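Coiled-coil quantitatively-enriched protein 1 (Schizosaccharomyces pombe, PDB 7CUJ) links telomeres to the meiotic centrosome as a molecular adaptor, supports telomere clustering in meiotic prophase, and is required for telomere length regulation and chromosome segregation. Local coordinates at residues Phe130-Leu135 and Ala146-Glu151; Ala34-His39 and Ser47-Lys52. All coordinates share one frame; numbering follows the deposited sequence.

Overall arrangement
This chain is an alpha/beta domain fragment of a longer protein, to which the function as a whole belongs. From the N terminus, strand 11-16 borders a six-stranded parallel sheet, and helix 20-32 leads into the consecutive helices 34-41 and 47-65. Contact 2 (34-39 with 47-52) closes the short loop between them far from the sheet, at a subunit interface. The chain later returns to the sheet with strand 121-126 and helix 129-141, and contact 1 (130-135 with 146-151) closes the step from this helix to strand 146-148, the opposite border. The two loops neither nest nor cross; the centres of contact 1 and contact 2 are about 35 Å apart.

Contact 1 of 2, residues Phe130-Leu135 and Ala146-Glu151; sequences FLANTL and AELWAE
Leu-148 supplies most of this small contact, reaching from the end of strand 146-148 to helix 129-141. CD2 sits mainly on Ala-132, with 4.0 Å between Leu-148 CD2 and Ala-132 CB, and also lies 3.9 Å from the backbone Ala-132 O. CD1 goes to the neighbouring side chain, where Leu-148 CD1 stands 3.6 Å from Asn-133 OD1; CD2 borders that oxygen too, with Leu-148 CD2 4.1 Å from Asn-133 OD1. The leucine and asparagine side chains cross at about a right angle. Leu-148 holds CG anti to its carbonyl carbon (chi1 -72°), which turns the fork beyond CG to the helix surface.

Strand 121-126, helix 129-141 and the parallel strand 146-148 form a beta-alpha-beta crossover that passes over strand 162-166, which lies between the two strands in the sheet. The contact joins the helix of this crossover to its second strand, at the border of the sheet. Ala-132 faces the sheet: besides Leu-148 it touches Ile-126, Ile-164 and Val-166, and its small side chain is buried among them while the backbones remain 7.5 Å apart at Ala-132 CA and Leu-148 CA.

Asn-133 stands at the more open side. Its CB points away from the strand, but the amide bends back far enough for OD1 to meet the leucine methyl. That same oxygen accepts a hydrogen bond from Gln-129 NE2 one turn earlier, so its polar need is met within the helix, and no hydrogen bond crosses between 130-135 and 146-151.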
ATOM      1  N   PHE A 130      25.206 -15.797  -8.495  1.00 37.57           N
ATOM      2  CA  PHE A 130      26.182 -14.801  -8.084  1.00 38.63           C
ATOM      3  C   PHE A 130      26.828 -15.200  -6.758  1.00 37.94           C
ATOM      4  O   PHE A 130      28.049 -15.155  -6.629  1.00 40.00           O
ATOM      5  CB  PHE A 130      25.557 -13.404  -8.013  1.00 38.17           C
ATOM      6  CG  PHE A 130      26.430 -12.395  -7.309  1.00 38.63           C
ATOM      7  CD1 PHE A 130      27.598 -11.936  -7.900  1.00 40.96           C
ATOM      8  CD2 PHE A 130      26.106 -11.937  -6.041  1.00 36.57           C
ATOM      9  CE1 PHE A 130      28.417 -11.030  -7.244  1.00 41.98           C
ATOM     10  CE2 PHE A 130      26.926 -11.027  -5.386  1.00 37.55           C
ATOM     11  CZ  PHE A 130      28.078 -10.575  -5.989  1.00 40.34           C
ATOM     12  N   LEU A 131      25.995 -15.583  -5.782  1.00 35.81           N
ATOM     13  CA  LEU A 131      26.469 -15.897  -4.444  1.00 35.57           C
ATOM     14  C   LEU A 131      27.303 -17.174  -4.464  1.00 36.71           C
ATOM     15  O   LEU A 131      28.305 -17.262  -3.761  1.00 36.40           O
ATOM     16  CB  LEU A 131      25.279 -16.018  -3.488  1.00 33.07           C
ATOM     17  CG  LEU A 131      24.615 -14.697  -3.102  1.00 32.27           C
ATOM     18  CD1 LEU A 131      23.381 -14.942  -2.246  1.00 30.44           C
ATOM     19  CD2 LEU A 131      25.596 -13.786  -2.379  1.00 32.45           C
ATOM     20  N   ALA A 132      26.878 -18.149  -5.278  1.00 38.32           N
ATOM     21  CA  ALA A 132      27.643 -19.369  -5.489  1.00 41.19           C
ATOM     22  C   ALA A 132      29.076 -19.022  -5.892  1.00 44.31           C
ATOM     23  O   ALA A 132      30.024 -19.556  -5.325  1.00 46.46           O
ATOM     24  CB  ALA A 132      26.974 -20.232  -6.531  1.00 41.02           C
ATOM     25  N   ASN A 133      29.210 -18.105  -6.859  1.00 46.70           N
ATOM     26  CA  ASN A 133      30.502 -17.705  -7.394  1.00 50.20           C
ATOM     27  C   ASN A 133      31.311 -16.983  -6.319  1.00 51.79           C
ATOM     28  O   ASN A 133      32.497 -17.259  -6.149  1.00 54.88           O
ATOM     29  CB  ASN A 133      30.364 -16.816  -8.635  1.00 51.77           C
ATOM     30  CG  ASN A 133      29.580 -17.455  -9.762  1.00 52.05           C
ATOM     31  OD1 ASN A 133      29.406 -18.672  -9.800  1.00 50.54           O
ATOM     32  ND2 ASN A 133      29.108 -16.639 -10.691  1.00 53.29           N
ATOM     33  N   THR A 134      30.654 -16.057  -5.610  1.00 50.04           N
ATOM     34  CA  THR A 134      31.301 -15.230  -4.603  1.00 51.97           C
ATOM     35  C   THR A 134      31.764 -16.099  -3.433  1.00 50.94           C
ATOM     36  O   THR A 134      32.863 -15.902  -2.921  1.00 54.09           O
ATOM     37  CB  THR A 134      30.391 -14.075  -4.162  1.00 50.96           C
ATOM     38  OG1 THR A 134      29.974 -13.350  -5.320  1.00 53.94           O
ATOM     39  CG2 THR A 134      31.057 -13.130  -3.184  1.00 51.26           C
ATOM     40  N   LEU A 135      30.924 -17.061  -3.029  1.00 48.37           N
ATOM     41  CA  LEU A 135      31.227 -17.938  -1.906  1.00 48.17           C
ATOM     42  C   LEU A 135      32.434 -18.801  -2.265  1.00 49.38           C
ATOM     43  O   LEU A 135      33.394 -18.868  -1.502  1.00 48.67           O
ATOM     44  CB  LEU A 135      30.004 -18.813  -1.603  1.00 45.68           C
ATOM     45  CG  LEU A 135      29.682 -19.101  -0.133  1.00 44.05           C
ATOM     46  CD1 LEU A 135      29.118 -20.505   0.018  1.00 42.12           C
ATOM     47  CD2 LEU A 135      30.889 -18.919   0.774  1.00 46.01           C
ATOM     48  N   ALA A 146      37.509 -25.454  -2.160  1.00 69.40           N
ATOM     49  CA  ALA A 146      36.119 -25.348  -2.579  1.00 66.05           C
ATOM     50  C   ALA A 146      36.053 -25.086  -4.082  1.00 66.58           C
ATOM     51  O   ALA A 146      36.940 -24.432  -4.623  1.00 67.73           O
ATOM     52  CB  ALA A 146      35.454 -24.236  -1.809  1.00 62.54           C
ATOM     53  N   GLU A 147      34.998 -25.589  -4.743  1.00 65.99           N
ATOM     54  CA  GLU A 147      34.811 -25.355  -6.170  1.00 70.74           C
ATOM     55  C   GLU A 147      33.362 -25.625  -6.587  1.00 65.53           C
ATOM     56  O   GLU A 147      32.641 -26.354  -5.912  1.00 63.81           O
ATOM     57  CB  GLU A 147      35.825 -26.168  -6.981  1.00 77.05           C
ATOM     58  CG  GLU A 147      36.599 -25.329  -7.987  1.00 83.13           C
ATOM     59  CD  GLU A 147      38.046 -25.740  -8.214  1.00 86.16           C
ATOM     60  OE1 GLU A 147      38.624 -26.392  -7.321  1.00 89.65           O
ATOM     61  OE2 GLU A 147      38.595 -25.400  -9.281  1.00 90.38           O
ATOM     62  N   LEU A 148      32.953 -25.032  -7.719  1.00 66.03           N
ATOM     63  CA  LEU A 148      31.587 -25.099  -8.224  1.00 64.44           C
ATOM     64  C   LEU A 148      31.299 -26.477  -8.818  1.00 67.64           C
ATOM     65  O   LEU A 148      32.170 -27.085  -9.438  1.00 70.75           O
ATOM     66  CB  LEU A 148      31.382 -24.013  -9.289  1.00 62.11           C
ATOM     67  CG  LEU A 148      31.300 -22.568  -8.796  1.00 60.16           C
ATOM     68  CD1 LEU A 148      31.468 -21.591  -9.952  1.00 58.67           C
ATOM     69  CD2 LEU A 148      29.984 -22.305  -8.074  1.00 57.12           C
ATOM     70  N   TRP A 149      30.052 -26.940  -8.642  1.00 64.71           N
ATOM     71  CA  TRP A 149      29.554 -28.161  -9.260  1.00 68.47           C
ATOM     72  C   TRP A 149      29.166 -27.898 -10.715  1.00 70.62           C
ATOM     73  O   TRP A 149      28.843 -26.768 -11.083  1.00 69.49           O
ATOM     74  CB  TRP A 149      28.368 -28.727  -8.463  1.00 67.14           C
ATOM     75  CG  TRP A 149      27.688 -29.895  -9.114  1.00 70.36           C
ATOM     76  CD1 TRP A 149      26.511 -29.885  -9.805  1.00 71.45           C
ATOM     77  CD2 TRP A 149      28.156 -31.256  -9.145  1.00 71.97           C
ATOM     78  NE1 TRP A 149      26.211 -31.142 -10.258  1.00 74.50           N
ATOM     79  CE2 TRP A 149      27.201 -32.004  -9.869  1.00 74.44           C
ATOM     80  CE3 TRP A 149      29.281 -31.913  -8.633  1.00 71.90           C
ATOM     81  CZ2 TRP A 149      27.342 -33.374 -10.093  1.00 76.26           C
ATOM     82  CZ3 TRP A 149      29.421 -33.266  -8.855  1.00 74.42           C
ATOM     83  CH2 TRP A 149      28.463 -33.985  -9.574  1.00 76.87           C
ATOM     84  N   ALA A 150      29.200 -28.963 -11.529  1.00 74.25           N
ATOM     85  CA  ALA A 150      28.722 -28.951 -12.904  1.00 77.35           C
ATOM     86  C   ALA A 150      28.440 -30.381 -13.358  1.00 82.28           C
ATOM     87  O   ALA A 150      29.087 -31.319 -12.890  1.00 86.01           O
ATOM     88  CB  ALA A 150      29.736 -28.284 -13.805  1.00 75.99           C
ATOM     89  N   GLU A 151      27.474 -30.535 -14.273  1.00 84.74           N
ATOM     90  CA  GLU A 151      27.195 -31.823 -14.890  1.00 87.59           C
ATOM     91  C   GLU A 151      28.337 -32.174 -15.851  1.00 91.23           C
ATOM     92  O   GLU A 151      29.229 -32.934 -15.424  1.00 92.43           O
ATOM     93  CB  GLU A 151      25.856 -31.790 -15.632  1.00 88.73           C
ATOM     94  CG  GLU A 151      25.456 -33.135 -16.224  1.00 91.59           C
ATOM     95  CD  GLU A 151      24.311 -33.099 -17.225  1.00 92.37           C
ATOM     96  OE1 GLU A 151      23.697 -32.025 -17.392  1.00 91.99           O
ATOM     97  OE2 GLU A 151      24.041 -34.149 -17.843  1.00 97.48           O
TER

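Contact 2 of 2, residues Ala34-His39 and Ser47-Lys52; sequences AFCIDH and SRIQEK
Ile-49 packs against His-39 and Cys-36 between two consecutive helices. Three of its carbons gather round one corner of the imidazole: His-39 CD2 lies 3.9 Å from Ile-49 CG1, while Ile-49 CD1 is 4.0 Å and Ile-49 CG2 4.1 Å from the same CD2 atom. The two side chains cross at about a right angle. CG2 lies between ring and thiol, with Cys-36 SG 4.2 Å from Ile-49 CG2. The sulfur also rests beside Lys-52, where Cys-36 SG is 4.0 Å from Lys-52 CB; the rest of the lysine chain extends away from the contact.

SG of Cys-36 and CG of His-39 both lie anti to the backbone nitrogen (chi1 -168° and -176°), which sends the two side chains across. Being three positions apart, they lie on one face of helix 34-41. The axes of the short segments approach to 10.2 Å and cross at -120°, with no hydrogen bond between them. Ile-53 and Phe-40 extend the apolar contacts to Cys-36 and Ile-49, respectively. At the start of the second helix, Asp-46 OD1 accepts a hydrogen bond from the backbone N of Ile-49.

The imidazole nitrogens are engaged across the subunit boundary: His-39 NE2 bonds to Asp-46 OD2 of the second subunit, and ND1 to Lys-52 NZ of that subunit. These bonds probably fix the ring's rotation where it meets Ile-49. His-39 also packs on Ile-49 of the second subunit, and Ile-49 on His-39 of that subunit, while an aromatic side chain of another protein meets Phe-35 edge-to-face. The motif is two consecutive helices joined by a short loop and crossing steeply, at the interface between two copies of the protein.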
ATOM      1  N   ALA A  34       2.880  -3.479   3.357  1.00 15.39           N
ATOM      2  CA  ALA A  34       2.007  -3.493   4.525  1.00 16.70           C
ATOM      3  C   ALA A  34       0.553  -3.752   4.128  1.00 17.41           C
ATOM      4  O   ALA A  34      -0.071  -4.660   4.670  1.00 18.23           O
ATOM      5  CB  ALA A  34       2.165  -2.233   5.343  1.00 16.97           C
ATOM      6  N   PHE A  35       0.043  -2.969   3.166  1.00 18.12           N
ATOM      7  CA  PHE A  35      -1.329  -3.084   2.691  1.00 18.68           C
ATOM      8  C   PHE A  35      -1.586  -4.490   2.159  1.00 19.10           C
ATOM      9  O   PHE A  35      -2.559  -5.133   2.544  1.00 19.46           O
ATOM     10  CB  PHE A  35      -1.625  -2.057   1.593  1.00 18.38           C
ATOM     11  CG  PHE A  35      -3.047  -2.091   1.089  1.00 19.55           C
ATOM     12  CD1 PHE A  35      -3.448  -3.023   0.142  1.00 19.87           C
ATOM     13  CD2 PHE A  35      -3.998  -1.211   1.584  1.00 20.68           C
ATOM     14  CE1 PHE A  35      -4.761  -3.069  -0.306  1.00 21.37           C
ATOM     15  CE2 PHE A  35      -5.311  -1.252   1.133  1.00 21.79           C
ATOM     16  CZ  PHE A  35      -5.692  -2.177   0.185  1.00 22.13           C
ATOM     17  N   CYS A  36      -0.698  -4.936   1.267  1.00 19.76           N
ATOM     18  CA  CYS A  36      -0.788  -6.206   0.564  1.00 21.14           C
ATOM     19  C   CYS A  36      -0.793  -7.382   1.543  1.00 21.38           C
ATOM     20  O   CYS A  36      -1.549  -8.333   1.359  1.00 21.55           O
ATOM     21  CB  CYS A  36       0.386  -6.342  -0.398  1.00 22.12           C
ATOM     22  SG  CYS A  36       0.202  -7.707  -1.570  1.00 26.43           S
ATOM     23  N   ILE A  37       0.060  -7.312   2.572  1.00 20.37           N
ATOM     24  CA  ILE A  37       0.170  -8.373   3.562  1.00 22.04           C
ATOM     25  C   ILE A  37      -1.119  -8.423   4.380  1.00 24.35           C
ATOM     26  O   ILE A  37      -1.687  -9.499   4.575  1.00 25.51           O
ATOM     27  CB  ILE A  37       1.426  -8.192   4.443  1.00 20.86           C
ATOM     28  CG1 ILE A  37       2.703  -8.585   3.692  1.00 20.14           C
ATOM     29  CG2 ILE A  37       1.294  -8.957   5.752  1.00 20.76           C
ATOM     30  CD1 ILE A  37       3.982  -8.112   4.348  1.00 19.28           C
ATOM     31  N   ASP A  38      -1.580  -7.246   4.826  1.00 24.76           N
ATOM     32  CA  ASP A  38      -2.783  -7.132   5.632  1.00 26.96           C
ATOM     33  C   ASP A  38      -3.975  -7.702   4.864  1.00 27.74           C
ATOM     34  O   ASP A  38      -4.786  -8.428   5.433  1.00 29.57           O
ATOM     35  CB  ASP A  38      -3.020  -5.690   6.089  1.00 27.36           C
ATOM     36  CG  ASP A  38      -4.308  -5.509   6.874  1.00 29.91           C
ATOM     37  OD1 ASP A  38      -4.404  -6.072   7.987  1.00 32.36           O
ATOM     38  OD2 ASP A  38      -5.211  -4.819   6.361  1.00 31.18           O
ATOM     39  N   HIS A  39      -4.053  -7.375   3.570  1.00 27.49           N
ATOM     40  CA  HIS A  39      -5.133  -7.830   2.708  1.00 29.46           C
ATOM     41  C   HIS A  39      -5.105  -9.351   2.585  1.00 31.60           C
ATOM     42  O   HIS A  39      -6.109 -10.014   2.835  1.00 35.47           O
ATOM     43  CB  HIS A  39      -5.052  -7.138   1.341  1.00 28.36           C
ATOM     44  CG  HIS A  39      -6.186  -7.476   0.433  1.00 30.23           C
ATOM     45  ND1 HIS A  39      -7.374  -6.761   0.437  1.00 30.56           N
ATOM     46  CD2 HIS A  39      -6.324  -8.439  -0.504  1.00 31.53           C
ATOM     47  CE1 HIS A  39      -8.192  -7.274  -0.457  1.00 31.86           C
ATOM     48  NE2 HIS A  39      -7.572  -8.303  -1.052  1.00 33.17           N
ATOM     49  N   SER A  47      -5.954 -13.126  -7.661  1.00 48.60           N
ATOM     50  CA  SER A  47      -4.785 -13.745  -8.263  1.00 48.74           C
ATOM     51  C   SER A  47      -3.589 -12.793  -8.288  1.00 44.77           C
ATOM     52  O   SER A  47      -2.450 -13.225  -8.115  1.00 43.81           O
ATOM     53  CB  SER A  47      -5.122 -14.245  -9.647  1.00 53.37           C
ATOM     54  OG  SER A  47      -3.963 -14.707 -10.320  1.00 57.22           O
ATOM     55  N   ARG A  48      -3.855 -11.499  -8.508  1.00 41.99           N
ATOM     56  CA  ARG A  48      -2.800 -10.509  -8.666  1.00 39.03           C
ATOM     57  C   ARG A  48      -2.200 -10.143  -7.309  1.00 35.38           C
ATOM     58  O   ARG A  48      -1.020  -9.805  -7.232  1.00 33.72           O
ATOM     59  CB  ARG A  48      -3.308  -9.297  -9.453  1.00 38.63           C
ATOM     60  CG  ARG A  48      -3.466  -9.556 -10.945  1.00 41.05           C
ATOM     61  CD  ARG A  48      -4.312  -8.520 -11.658  1.00 42.33           C
ATOM     62  NE  ARG A  48      -3.732  -7.184 -11.620  1.00 40.22           N
ATOM     63  CZ  ARG A  48      -4.271  -6.135 -11.007  1.00 38.21           C
ATOM     64  NH1 ARG A  48      -5.427  -6.247 -10.372  1.00 36.94           N
ATOM     65  NH2 ARG A  48      -3.651  -4.969 -11.039  1.00 35.98           N
ATOM     66  N   ILE A  49      -3.015 -10.216  -6.245  1.00 34.12           N
ATOM     67  CA  ILE A  49      -2.533 -10.021  -4.885  1.00 32.71           C
ATOM     68  C   ILE A  49      -1.543 -11.138  -4.556  1.00 33.88           C
ATOM     69  O   ILE A  49      -0.471 -10.887  -4.004  1.00 30.55           O
ATOM     70  CB  ILE A  49      -3.697  -9.983  -3.869  1.00 32.37           C
ATOM     71  CG1 ILE A  49      -4.596  -8.753  -4.041  1.00 31.49           C
ATOM     72  CG2 ILE A  49      -3.180 -10.110  -2.442  1.00 30.07           C
ATOM     73  CD1 ILE A  49      -3.973  -7.438  -3.609  1.00 28.80           C
ATOM     74  N   GLN A  50      -1.925 -12.369  -4.913  1.00 36.54           N
ATOM     75  CA  GLN A  50      -1.140 -13.564  -4.648  1.00 37.15           C
ATOM     76  C   GLN A  50       0.180 -13.509  -5.412  1.00 34.73           C
ATOM     77  O   GLN A  50       1.200 -13.976  -4.911  1.00 32.67           O
ATOM     78  CB  GLN A  50      -1.949 -14.811  -5.006  1.00 41.91           C
ATOM     79  CG  GLN A  50      -3.080 -15.092  -4.028  1.00 45.71           C
ATOM     80  CD  GLN A  50      -4.103 -16.063  -4.564  1.00 51.60           C
ATOM     81  OE1 GLN A  50      -3.864 -16.781  -5.532  1.00 55.84           O
ATOM     82  NE2 GLN A  50      -5.261 -16.096  -3.924  1.00 54.21           N
ATOM     83  N   GLU A  51       0.140 -12.927  -6.618  1.00 35.27           N
ATOM     84  CA  GLU A  51       1.309 -12.723  -7.461  1.00 35.76           C
ATOM     85  C   GLU A  51       2.301 -11.804  -6.751  1.00 33.35           C
ATOM     86  O   GLU A  51       3.507 -12.041  -6.794  1.00 33.14           O
ATOM     87  CB  GLU A  51       0.873 -12.138  -8.808  1.00 39.11           C
ATOM     88  CG  GLU A  51       2.016 -11.862  -9.771  1.00 42.45           C
ATOM     89  CD  GLU A  51       1.604 -11.691 -11.225  1.00 48.10           C
ATOM     90  OE1 GLU A  51       2.401 -12.074 -12.105  1.00 54.07           O
ATOM     91  OE2 GLU A  51       0.485 -11.177 -11.478  1.00 51.30           O
ATOM     92  N   LYS A  52       1.771 -10.761  -6.095  1.00 30.78           N
ATOM     93  CA  LYS A  52       2.577  -9.768  -5.403  1.00 27.51           C
ATOM     94  C   LYS A  52       3.158 -10.347  -4.114  1.00 23.75           C
ATOM     95  O   LYS A  52       4.245  -9.955  -3.699  1.00 21.59           O
ATOM     96  CB  LYS A  52       1.759  -8.498  -5.150  1.00 26.97           C
ATOM     97  CG  LYS A  52       1.785  -7.500  -6.299  1.00 28.75           C
ATOM     98  CD  LYS A  52       0.541  -6.652  -6.407  1.00 28.93           C
ATOM     99  CE  LYS A  52       0.600  -5.700  -7.584  1.00 30.80           C
ATOM    100  NZ  LYS A  52      -0.633  -4.886  -7.687  1.00 30.82           N
TER